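Local coordinates for putative heme binding protein (Tannerella forsythia, PDB 6EU8) that probably binds heme as a member of the HmuY-like family, and is captured here in its heme-free form, at residues V28-T32 with F189-P195; E84-E90 with K157-K163; S42-K48 with S126-G132. All blocks are in the same frame, centred on the assembly; numbering follows the deposited sequence.

Contact 1: V28-T32 with F189-P195; sequences VNLET and FNYEFQP
Leu30 and Glu31, on the turn after strand 24-28, lie against three aromatic rings and a proline near the end of strand 184-194. This is loop-on-sheet packing in a largely antiparallel beta protein: Phe189, Tyr191 and Phe193, every second residue, all start out toward the turn. Most of the contact is apolar. Leu30 CD2 sits over the centre of the Tyr191 ring in a CH-pi contact, 3.6 Å from the centroid and 10° off its normal, and the same methyl reaches the edge of the Phe189 ring, 4.0 Å from CE2. Phe193 turns one face to the backbone where Leu30 passes into Glu31. Its CD1 lies 3.8 Å from Leu30 CB, and its CE2 3.6 Å from Glu31 CB. With CG anti to the backbone N (chi1 -176°) and an extended chain beyond, Glu31 carries its carboxylate past that ring to Pro195. Within the turn, Asn29 OD1 accepts from Thr32 N, an Asx motif; Leu30 N donates outside it, to His70 ND1. Across the contact runs a single hydrogen bond: Tyr191 OH donates to Leu30 O at 2.9 Å, tilted 23° from the carbonyl plane.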
loop_
_atom_site.group_PDB
_atom_site.type_symbol
_atom_site.label_atom_id
_atom_site.label_comp_id
_atom_site.label_asym_id
_atom_site.label_seq_id
_atom_site.Cartn_x
_atom_site.Cartn_y
_atom_site.Cartn_z
ATOM N N VAL A 28 0.421 0.061 -8.785
ATOM C CA VAL A 28 0.936 -1.226 -9.321
ATOM C C VAL A 28 -0.157 -2.000 -10.068
ATOM O O VAL A 28 -1.208 -2.301 -9.511
ATOM C CB VAL A 28 1.486 -2.148 -8.191
ATOM C CG1 VAL A 28 2.128 -3.439 -8.744
ATOM C CG2 VAL A 28 2.480 -1.401 -7.296
ATOM N N ASN A 29 0.137 -2.338 -11.347
ATOM C CA ASN A 29 -0.683 -3.235 -12.159
ATOM C C ASN A 29 -0.120 -4.658 -12.052
ATOM O O ASN A 29 0.999 -4.920 -12.525
ATOM C CB ASN A 29 -0.637 -2.771 -13.624
ATOM C CG ASN A 29 -1.636 -3.497 -14.504
ATOM O OD1 ASN A 29 -1.756 -4.718 -14.449
ATOM N ND2 ASN A 29 -2.368 -2.741 -15.320
ATOM N N LEU A 30 -0.845 -5.525 -11.371
ATOM C CA LEU A 30 -0.432 -6.920 -11.152
ATOM C C LEU A 30 -0.593 -7.801 -12.391
ATOM O O LEU A 30 0.075 -8.840 -12.495
ATOM C CB LEU A 30 -1.195 -7.513 -9.984
ATOM C CG LEU A 30 -1.012 -6.804 -8.637
ATOM C CD1 LEU A 30 -2.045 -7.288 -7.632
ATOM C CD2 LEU A 30 0.415 -7.018 -8.125
ATOM N N GLU A 31 -1.461 -7.387 -13.325
ATOM C CA GLU A 31 -1.672 -8.154 -14.561
ATOM C C GLU A 31 -0.473 -7.962 -15.488
ATOM O O GLU A 31 0.076 -8.935 -15.999
ATOM C CB GLU A 31 -2.998 -7.775 -15.254
ATOM C CG GLU A 31 -3.307 -8.632 -16.505
ATOM C CD GLU A 31 -4.745 -8.561 -17.005
ATOM O OE1 GLU A 31 -5.561 -7.733 -16.541
ATOM O OE2 GLU A 31 -5.074 -9.371 -17.896
ATOM N N THR A 32 -0.062 -6.711 -15.682
ATOM C CA THR A 32 1.009 -6.342 -16.611
ATOM C C THR A 32 2.388 -6.124 -15.990
ATOM O O THR A 32 3.394 -6.121 -16.697
ATOM C CB THR A 32 0.667 -5.027 -17.340
ATOM O OG1 THR A 32 0.604 -3.942 -16.395
ATOM C CG2 THR A 32 -0.652 -5.140 -18.086
ATOM N N PHE A 189 7.136 -8.400 -2.643
ATOM C CA PHE A 189 6.120 -9.420 -2.472
ATOM C C PHE A 189 6.093 -10.359 -3.667
ATOM O O PHE A 189 6.468 -9.961 -4.774
ATOM C CB PHE A 189 4.714 -8.783 -2.281
ATOM C CG PHE A 189 4.374 -7.722 -3.302
ATOM C CD1 PHE A 189 4.783 -6.416 -3.140
ATOM C CD2 PHE A 189 3.641 -8.047 -4.452
ATOM C CE1 PHE A 189 4.492 -5.440 -4.106
ATOM C CE2 PHE A 189 3.332 -7.080 -5.405
ATOM C CZ PHE A 189 3.749 -5.777 -5.234
ATOM N N ASN A 190 5.656 -11.582 -3.403
ATOM C CA ASN A 190 5.330 -12.558 -4.444
ATOM C C ASN A 190 3.819 -12.546 -4.601
ATOM O O ASN A 190 3.091 -12.306 -3.638
ATOM C CB ASN A 190 5.815 -13.953 -4.013
ATOM C CG ASN A 190 7.325 -14.027 -3.836
ATOM O OD1 ASN A 190 8.076 -13.248 -4.413
ATOM N ND2 ASN A 190 7.767 -14.994 -3.027
ATOM N N TYR A 191 3.307 -12.781 -5.819
ATOM C CA TYR A 191 1.868 -12.891 -6.006
ATOM C C TYR A 191 1.433 -13.888 -7.102
ATOM O O TYR A 191 2.229 -14.218 -7.968
ATOM C CB TYR A 191 1.225 -11.503 -6.274
ATOM C CG TYR A 191 1.628 -10.850 -7.552
ATOM C CD1 TYR A 191 2.761 -10.056 -7.642
ATOM C CD2 TYR A 191 0.858 -11.023 -8.715
ATOM C CE1 TYR A 191 3.112 -9.424 -8.835
ATOM C CE2 TYR A 191 1.210 -10.420 -9.886
ATOM C CZ TYR A 191 2.310 -9.619 -9.951
ATOM O OH TYR A 191 2.642 -9.014 -11.132
ATOM N N GLU A 192 0.183 -14.302 -7.028
ATOM C CA GLU A 192 -0.481 -15.102 -8.086
ATOM C C GLU A 192 -1.815 -14.392 -8.421
ATOM O O GLU A 192 -2.741 -14.394 -7.613
ATOM C CB GLU A 192 -0.681 -16.564 -7.633
ATOM C CG GLU A 192 0.627 -17.253 -7.251
ATOM C CD GLU A 192 0.530 -18.773 -7.091
ATOM O OE1 GLU A 192 -0.584 -19.315 -7.011
ATOM O OE2 GLU A 192 1.610 -19.421 -7.027
ATOM N N PHE A 193 -1.881 -13.786 -9.607
ATOM C CA PHE A 193 -3.034 -12.967 -10.063
ATOM C C PHE A 193 -3.869 -13.763 -11.074
ATOM O O PHE A 193 -3.293 -14.254 -12.029
ATOM C CB PHE A 193 -2.506 -11.693 -10.733
ATOM C CG PHE A 193 -3.570 -10.792 -11.312
ATOM C CD1 PHE A 193 -4.187 -9.809 -10.546
ATOM C CD2 PHE A 193 -3.922 -10.898 -12.649
ATOM C CE1 PHE A 193 -5.156 -8.972 -11.078
ATOM C CE2 PHE A 193 -4.881 -10.064 -13.189
ATOM C CZ PHE A 193 -5.511 -9.105 -12.409
ATOM N N GLN A 194 -5.179 -13.845 -10.836
ATOM C CA GLN A 194 -6.135 -14.471 -11.780
ATOM C C GLN A 194 -6.870 -13.386 -12.619
ATOM O O GLN A 194 -7.790 -12.767 -12.080
ATOM C CB GLN A 194 -7.140 -15.316 -11.001
ATOM C CG GLN A 194 -8.190 -16.009 -11.887
ATOM C CD GLN A 194 -7.569 -16.862 -12.984
ATOM O OE1 GLN A 194 -6.953 -17.886 -12.702
ATOM N NE2 GLN A 194 -7.693 -16.417 -14.240
ATOM N N PRO A 195 -6.491 -13.197 -13.924
ATOM C CA PRO A 195 -7.222 -12.235 -14.769
ATOM C C PRO A 195 -8.637 -12.694 -15.132
ATOM O O PRO A 195 -8.934 -13.898 -15.117
ATOM C CB PRO A 195 -6.362 -12.107 -16.033
ATOM C CG PRO A 195 -5.103 -12.864 -15.770
ATOM C CD PRO A 195 -5.394 -13.835 -14.685
#

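Contact 2: E84-E90 with K157-K163; sequences EAIATKE and KSVFVVK
The ring of Phe160 meets strand 84-87 obliquely, with Ala87 CB 3.7 Å from its CE2 and the carbonyl oxygen of Ile86 near CD2. Another flat group, the carboxylate of Glu84, meets the end of the Lys163 chain: OE2 touches the lysine's CE at 3.5 Å, and its salt bridge to NZ is long, 3.7 Å. The extended glutamate and the lysine, bent at chi3, run across each other, so much of this pairing is aliphatic chain against carboxylate. Lys163 also makes a cation-pi contact with Tyr104.

Between these groups, which lie on opposite faces, the two strands pair antiparallel. Glu84 with Lys163 and Ile86 with Val161 are hydrogen-bonded pairs, each joined by two N-H to O bonds; Ala85 with Val162 and Ala87 with Phe160 are non-hydrogen-bonded pairs. Ile86 and Val161 lie side by side on the face shared with Glu84 and Lys163, CG1 to CB 4.1 Å. Ala85, Ala87, Phe160 and Val162 occupy the other face.

Beyond Ala87 the pairing continues through Thr88. Its OG1 stands between the backbone N and the carbonyl carbon (chi1 78°), which brings hydroxyl and amide of one residue onto the same acceptor: Val159 O takes OG1 at 2.7 Å and Thr88 N at 3.0 Å. The hydroxyl oxygen also accepts from Glu90 N, an ST turn, and the turned chain then offers Glu90 O to Val159 N at 2.9 Å. Thr88 CG2 packs on Val161 CG2.

Both strands are interior to the large antiparallel sheet. Strand 84-87 has strand 105-111 as its second partner, through Ala85 and Lys105, and strand 160-163 bonds to strand 169-178 through Phe160 with Ile172 and Val162 with Ala170.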
loop_
_atom_site.group_PDB
_atom_site.type_symbol
_atom_site.label_atom_id
_atom_site.label_comp_id
_atom_site.label_asym_id
_atom_site.label_seq_id
_atom_site.Cartn_x
_atom_site.Cartn_y
_atom_site.Cartn_z
ATOM N N GLU A 84 -11.123 -5.060 -2.244
ATOM C CA GLU A 84 -11.377 -5.560 -0.888
ATOM C C GLU A 84 -10.471 -6.741 -0.583
ATOM O O GLU A 84 -10.062 -7.469 -1.509
ATOM C CB GLU A 84 -12.875 -5.864 -0.684
ATOM C CG GLU A 84 -13.465 -6.875 -1.672
ATOM C CD GLU A 84 -14.984 -7.054 -1.551
ATOM O OE1 GLU A 84 -15.642 -6.377 -0.737
ATOM O OE2 GLU A 84 -15.512 -7.910 -2.275
ATOM N N ALA A 85 -10.126 -6.910 0.706
ATOM C CA ALA A 85 -9.112 -7.897 1.114
ATOM C C ALA A 85 -9.461 -8.693 2.371
ATOM O O ALA A 85 -10.218 -8.227 3.215
ATOM C CB ALA A 85 -7.778 -7.162 1.348
ATOM N N ILE A 86 -8.889 -9.903 2.448
ATOM C CA ILE A 86 -8.792 -10.738 3.663
ATOM C C ILE A 86 -7.379 -11.226 3.891
ATOM O O ILE A 86 -6.581 -11.330 2.964
ATOM C CB ILE A 86 -9.687 -12.029 3.640
ATOM C CG1 ILE A 86 -9.299 -12.970 2.485
ATOM C CG2 ILE A 86 -11.136 -11.653 3.571
ATOM C CD1 ILE A 86 -10.037 -14.301 2.506
ATOM N N ALA A 87 -7.068 -11.494 5.169
ATOM C CA ALA A 87 -5.885 -12.246 5.551
ATOM C C ALA A 87 -6.311 -13.679 5.832
ATOM O O ALA A 87 -7.074 -13.922 6.771
ATOM C CB ALA A 87 -5.211 -11.658 6.786
ATOM N N THR A 88 -5.795 -14.585 5.025
ATOM C CA THR A 88 -6.020 -16.015 5.243
ATOM C C THR A 88 -5.127 -16.517 6.365
ATOM O O THR A 88 -4.152 -15.854 6.752
ATOM C CB THR A 88 -5.761 -16.883 3.993
ATOM O OG1 THR A 88 -4.364 -17.101 3.764
ATOM C CG2 THR A 88 -6.421 -16.320 2.719
ATOM N N LYS A 89 -5.439 -17.711 6.851
ATOM C CA LYS A 89 -4.585 -18.437 7.793
ATOM C C LYS A 89 -3.446 -19.194 7.147
ATOM O O LYS A 89 -2.624 -19.782 7.857
ATOM C CB LYS A 89 -5.434 -19.412 8.628
ATOM C CG LYS A 89 -5.891 -20.671 7.887
ATOM C CD LYS A 89 -6.646 -21.613 8.831
ATOM C CE LYS A 89 -7.374 -22.725 8.074
ATOM N NZ LYS A 89 -6.492 -23.728 7.401
ATOM N N GLU A 90 -3.382 -19.218 5.816
ATOM C CA GLU A 90 -2.398 -20.001 5.098
ATOM C C GLU A 90 -1.084 -19.257 4.923
ATOM O O GLU A 90 -1.058 -18.008 4.903
ATOM C CB GLU A 90 -2.938 -20.440 3.713
ATOM C CG GLU A 90 -4.306 -21.136 3.730
ATOM C CD GLU A 90 -4.371 -22.416 4.579
ATOM O OE1 GLU A 90 -3.326 -23.068 4.782
ATOM O OE2 GLU A 90 -5.477 -22.754 5.055
ATOM N N LYS A 157 3.434 -13.664 8.218
ATOM C CA LYS A 157 3.654 -14.803 7.307
ATOM C C LYS A 157 2.373 -15.205 6.556
ATOM O O LYS A 157 2.403 -16.223 5.835
ATOM C CB LYS A 157 4.182 -15.993 8.112
ATOM C CG LYS A 157 5.506 -15.745 8.805
ATOM C CD LYS A 157 6.603 -15.594 7.782
ATOM C CE LYS A 157 7.953 -16.155 8.214
ATOM N NZ LYS A 157 8.758 -15.155 8.966
ATOM N N SER A 158 1.274 -14.453 6.720
ATOM C CA SER A 158 -0.014 -14.781 6.085
ATOM C C SER A 158 -0.035 -14.500 4.577
ATOM O O SER A 158 0.551 -13.534 4.085
ATOM C CB SER A 158 -1.165 -14.031 6.746
ATOM O OG SER A 158 -1.224 -14.270 8.152
ATOM N N VAL A 159 -0.734 -15.380 3.846
ATOM C CA VAL A 159 -1.160 -15.090 2.462
ATOM C C VAL A 159 -2.431 -14.243 2.526
ATOM O O VAL A 159 -3.427 -14.628 3.150
ATOM C CB VAL A 159 -1.448 -16.398 1.656
ATOM C CG1 VAL A 159 -1.984 -16.104 0.255
ATOM C CG2 VAL A 159 -0.163 -17.204 1.494
ATOM N N PHE A 160 -2.386 -13.066 1.878
ATOM C CA PHE A 160 -3.548 -12.202 1.676
ATOM C C PHE A 160 -4.242 -12.519 0.346
ATOM O O PHE A 160 -3.592 -12.936 -0.611
ATOM C CB PHE A 160 -3.172 -10.684 1.729
ATOM C CG PHE A 160 -2.616 -10.244 3.061
ATOM C CD1 PHE A 160 -1.269 -10.399 3.346
ATOM C CD2 PHE A 160 -3.430 -9.669 4.004
ATOM C CE1 PHE A 160 -0.733 -10.024 4.601
ATOM C CE2 PHE A 160 -2.908 -9.272 5.246
ATOM C CZ PHE A 160 -1.558 -9.447 5.541
ATOM N N VAL A 161 -5.555 -12.334 0.321
ATOM C CA VAL A 161 -6.297 -12.387 -0.940
ATOM C C VAL A 161 -7.015 -11.050 -1.137
ATOM O O VAL A 161 -7.714 -10.575 -0.248
ATOM C CB VAL A 161 -7.284 -13.570 -1.008
ATOM C CG1 VAL A 161 -7.978 -13.556 -2.379
ATOM C CG2 VAL A 161 -6.543 -14.910 -0.797
ATOM N N VAL A 162 -6.840 -10.474 -2.319
ATOM C CA VAL A 162 -7.447 -9.202 -2.687
ATOM C C VAL A 162 -8.314 -9.398 -3.939
ATOM O O VAL A 162 -7.816 -9.914 -4.941
ATOM C CB VAL A 162 -6.384 -8.126 -2.979
ATOM C CG1 VAL A 162 -7.026 -6.752 -3.053
ATOM C CG2 VAL A 162 -5.290 -8.106 -1.895
ATOM N N LYS A 163 -9.562 -8.944 -3.850
ATOM C CA LYS A 163 -10.531 -8.939 -4.982
ATOM C C LYS A 163 -10.604 -7.552 -5.579
ATOM O O LYS A 163 -10.770 -6.562 -4.819
ATOM C CB LYS A 163 -11.949 -9.293 -4.496
ATOM C CG LYS A 163 -12.120 -10.673 -3.896
ATOM C CD LYS A 163 -13.370 -10.824 -3.014
ATOM C CE LYS A 163 -14.657 -10.952 -3.800
ATOM N NZ LYS A 163 -15.691 -11.591 -2.941
#

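Contact 3: S42-K48 with S126-G132; sequences SEWHVMK and SKFTVAG
Strands 44-48 and 127-131 run antiparallel, their axes 4.7 Å apart at closest approach and their directions 152° from each other, as neighbours in the large beta sheet. His45 with Val130 and Met47 with Phe128 are the hydrogen-bonded pairs, each closed by two backbone bonds; Trp44 with Ala131, Val46 with Thr129 and Lys48 with Lys127 are the non-hydrogen-bonded ones. The pairing extends to Gly132, whose N donates to Glu43 O at 2.8 Å and only weakly to Ser42 OG, a hydroxyl also bonded to Asp40. Gly132 CA lies close to His45 ND1. At the other end Ser126, with positive phi, closes helix 120-124 as the C-prime residue of a Schellman motif, and strand 127-131 follows at once.

On the face of His45, Met47 meets both Phe128 and Val130. Its CB lies over one face of the Phe128 ring, offset toward the rim, in a CH-pi contact 4.2 Å from the centroid. The bend at chi2 (-65°) takes the end of the chain away from this ring, leaving CE 3.8 Å from Val130 CG2. His45 is held at both nitrogens: NE2 donates in its ring plane to the anti lone pair of Glu43 OE1, and ND1 is hydrogen-bonded to Asp112.

On the other face Thr129 CG2 touches Trp44 CB, and Trp44 NE1 bonds to Asp40. Val46 CG1 packs on Lys127 CD at 3.7 Å, the lysine chain crossing it at an angle. The ammonium groups of Lys48 and Lys127 stay 5.6 Å apart, NZ to NZ. Lys48 NZ also bonds to Lys125 O, and one water accepts from both lysines, 2.9 Å from Lys48 NZ and 3.1 Å from Lys127 NZ.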
loop_
_atom_site.group_PDB
_atom_site.type_symbol
_atom_site.label_atom_id
_atom_site.label_comp_id
_atom_site.label_asym_id
_atom_site.label_seq_id
_atom_site.Cartn_x
_atom_site.Cartn_y
_atom_site.Cartn_z
ATOM N N SER A 42 -3.847 14.979 -2.287
ATOM C CA SER A 42 -4.707 15.668 -1.337
ATOM C C SER A 42 -4.182 17.086 -1.001
ATOM O O SER A 42 -3.045 17.423 -1.323
ATOM C CB SER A 42 -4.870 14.815 -0.078
ATOM O OG SER A 42 -3.703 14.794 0.710
ATOM N N GLU A 43 -5.018 17.892 -0.347
ATOM C CA GLU A 43 -4.527 19.120 0.267
ATOM C C GLU A 43 -3.689 18.700 1.508
ATOM O O GLU A 43 -4.146 17.915 2.323
ATOM C CB GLU A 43 -5.661 20.078 0.664
ATOM C CG GLU A 43 -5.137 21.363 1.268
ATOM C CD GLU A 43 -6.244 22.350 1.560
ATOM O OE1 GLU A 43 -6.875 22.263 2.645
ATOM O OE2 GLU A 43 -6.494 23.180 0.642
ATOM N N TRP A 44 -2.451 19.187 1.596
ATOM C CA TRP A 44 -1.588 18.776 2.731
ATOM C C TRP A 44 -1.708 19.782 3.863
ATOM O O TRP A 44 -1.885 20.986 3.625
ATOM C CB TRP A 44 -0.158 18.635 2.297
ATOM C CG TRP A 44 0.152 17.482 1.351
ATOM C CD1 TRP A 44 -0.736 16.597 0.778
ATOM C CD2 TRP A 44 1.431 17.164 0.810
ATOM N NE1 TRP A 44 -0.059 15.724 -0.047
ATOM C CE2 TRP A 44 1.273 16.040 -0.041
ATOM C CE3 TRP A 44 2.714 17.694 1.001
ATOM C CZ2 TRP A 44 2.352 15.464 -0.745
ATOM C CZ3 TRP A 44 3.778 17.135 0.307
ATOM C CH2 TRP A 44 3.603 16.013 -0.524
ATOM N N HIS A 45 -1.629 19.273 5.090
ATOM C CA HIS A 45 -1.915 20.059 6.281
ATOM C C HIS A 45 -0.716 19.980 7.225
ATOM O O HIS A 45 -0.298 18.867 7.627
ATOM C CB HIS A 45 -3.207 19.598 6.944
ATOM C CG HIS A 45 -4.434 19.889 6.112
ATOM N ND1 HIS A 45 -5.590 19.165 6.211
ATOM C CD2 HIS A 45 -4.671 20.865 5.202
ATOM C CE1 HIS A 45 -6.488 19.648 5.361
ATOM N NE2 HIS A 45 -5.948 20.675 4.729
ATOM N N VAL A 46 -0.151 21.166 7.517
ATOM C CA VAL A 46 1.007 21.278 8.449
ATOM C C VAL A 46 0.450 21.368 9.855
ATOM O O VAL A 46 -0.369 22.242 10.168
ATOM C CB VAL A 46 1.887 22.492 8.106
ATOM C CG1 VAL A 46 3.046 22.661 9.098
ATOM C CG2 VAL A 46 2.438 22.390 6.710
ATOM N N MET A 47 0.844 20.421 10.703
ATOM C CA MET A 47 0.427 20.388 12.106
ATOM C C MET A 47 1.568 21.003 12.909
ATOM O O MET A 47 2.726 20.627 12.727
ATOM C CB MET A 47 0.208 18.955 12.582
ATOM C CG MET A 47 -0.906 18.230 11.890
ATOM S SD MET A 47 -2.484 19.032 12.272
ATOM C CE MET A 47 -3.311 18.523 10.793
ATOM N N LYS A 48 1.240 21.987 13.747
ATOM C CA LYS A 48 2.221 22.672 14.604
ATOM C C LYS A 48 1.587 22.761 15.988
ATOM O O LYS A 48 0.468 23.260 16.135
ATOM C CB LYS A 48 2.537 24.070 14.049
ATOM C CG LYS A 48 3.264 25.021 15.010
ATOM C CD LYS A 48 4.763 24.806 14.985
ATOM C CE LYS A 48 5.443 25.591 16.106
ATOM N NZ LYS A 48 6.911 25.394 16.032
ATOM N N SER A 126 7.820 20.433 17.107
ATOM C CA SER A 126 6.478 19.877 17.123
ATOM C C SER A 126 5.710 20.134 15.813
ATOM O O SER A 126 4.542 20.517 15.853
ATOM C CB SER A 126 5.700 20.370 18.336
ATOM O OG SER A 126 6.425 20.045 19.526
ATOM N N LYS A 127 6.383 19.898 14.692
ATOM C CA LYS A 127 5.826 20.175 13.356
ATOM C C LYS A 127 6.013 18.988 12.423
ATOM O O LYS A 127 7.101 18.413 12.306
ATOM C CB LYS A 127 6.476 21.408 12.748
ATOM C CG LYS A 127 5.984 21.756 11.348
ATOM C CD LYS A 127 6.132 23.236 11.044
ATOM C CE LYS A 127 7.575 23.634 10.951
ATOM N NZ LYS A 127 7.633 25.054 10.503
ATOM N N PHE A 128 4.939 18.654 11.689
ATOM C CA PHE A 128 5.005 17.596 10.664
ATOM C C PHE A 128 3.807 17.787 9.711
ATOM O O PHE A 128 2.911 18.563 10.035
ATOM C CB PHE A 128 4.998 16.192 11.262
ATOM C CG PHE A 128 3.826 15.898 12.161
ATOM C CD1 PHE A 128 2.611 15.439 11.645
ATOM C CD2 PHE A 128 3.927 16.068 13.563
ATOM C CE1 PHE A 128 1.526 15.211 12.481
ATOM C CE2 PHE A 128 2.841 15.819 14.391
ATOM C CZ PHE A 128 1.641 15.377 13.860
ATOM N N THR A 129 3.853 17.133 8.551
ATOM C CA THR A 129 2.810 17.340 7.501
ATOM C C THR A 129 2.047 16.045 7.229
ATOM O O THR A 129 2.648 14.981 7.049
ATOM C CB THR A 129 3.454 17.851 6.213
ATOM O OG1 THR A 129 4.309 18.967 6.533
ATOM C CG2 THR A 129 2.387 18.354 5.188
ATOM N N VAL A 130 0.722 16.150 7.168
ATOM C CA VAL A 130 -0.184 15.005 6.879
ATOM C C VAL A 130 -1.068 15.258 5.645
ATOM O O VAL A 130 -1.370 16.384 5.289
ATOM C CB VAL A 130 -1.079 14.667 8.070
ATOM C CG1 VAL A 130 -0.236 14.125 9.239
ATOM C CG2 VAL A 130 -1.880 15.868 8.547
ATOM N N ALA A 131 -1.491 14.159 5.019
ATOM C CA ALA A 131 -2.471 14.207 3.913
ATOM C C ALA A 131 -3.831 14.612 4.457
ATOM O O ALA A 131 -4.305 14.046 5.434
ATOM C CB ALA A 131 -2.541 12.856 3.252
ATOM N N GLY A 132 -4.494 15.596 3.832
ATOM C CA GLY A 132 -5.841 15.981 4.313
ATOM C C GLY A 132 -6.826 14.818 4.326
ATOM O O GLY A 132 -7.607 14.648 5.268
HETATM O O HOH W 1 8.036 26.041 13.440
#

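How the contacts relate
All three contacts reach the large antiparallel sheet, but at two separate ends of the molecule. Contacts 1 and 2 are neighbours, their centres 14 Å apart and nearest atoms about 6 Å; strand 169-178 lies between their strands 160-163 and 184-194. Contact 3 is on the opposite side of the chain's centre, 33 Å from contact 1 and 32 Å from contact 2, centre to centre. Along the chain, contact 1 joins an early segment to the C-terminal strand and encloses the other two, while contacts 2 and 3 interleave: 42-48, 84-90, 126-132, 157-163. The sheet therefore links distant parts of the sequence, and contact 1 brings in a loop joining two strands of the separate four-stranded sheet.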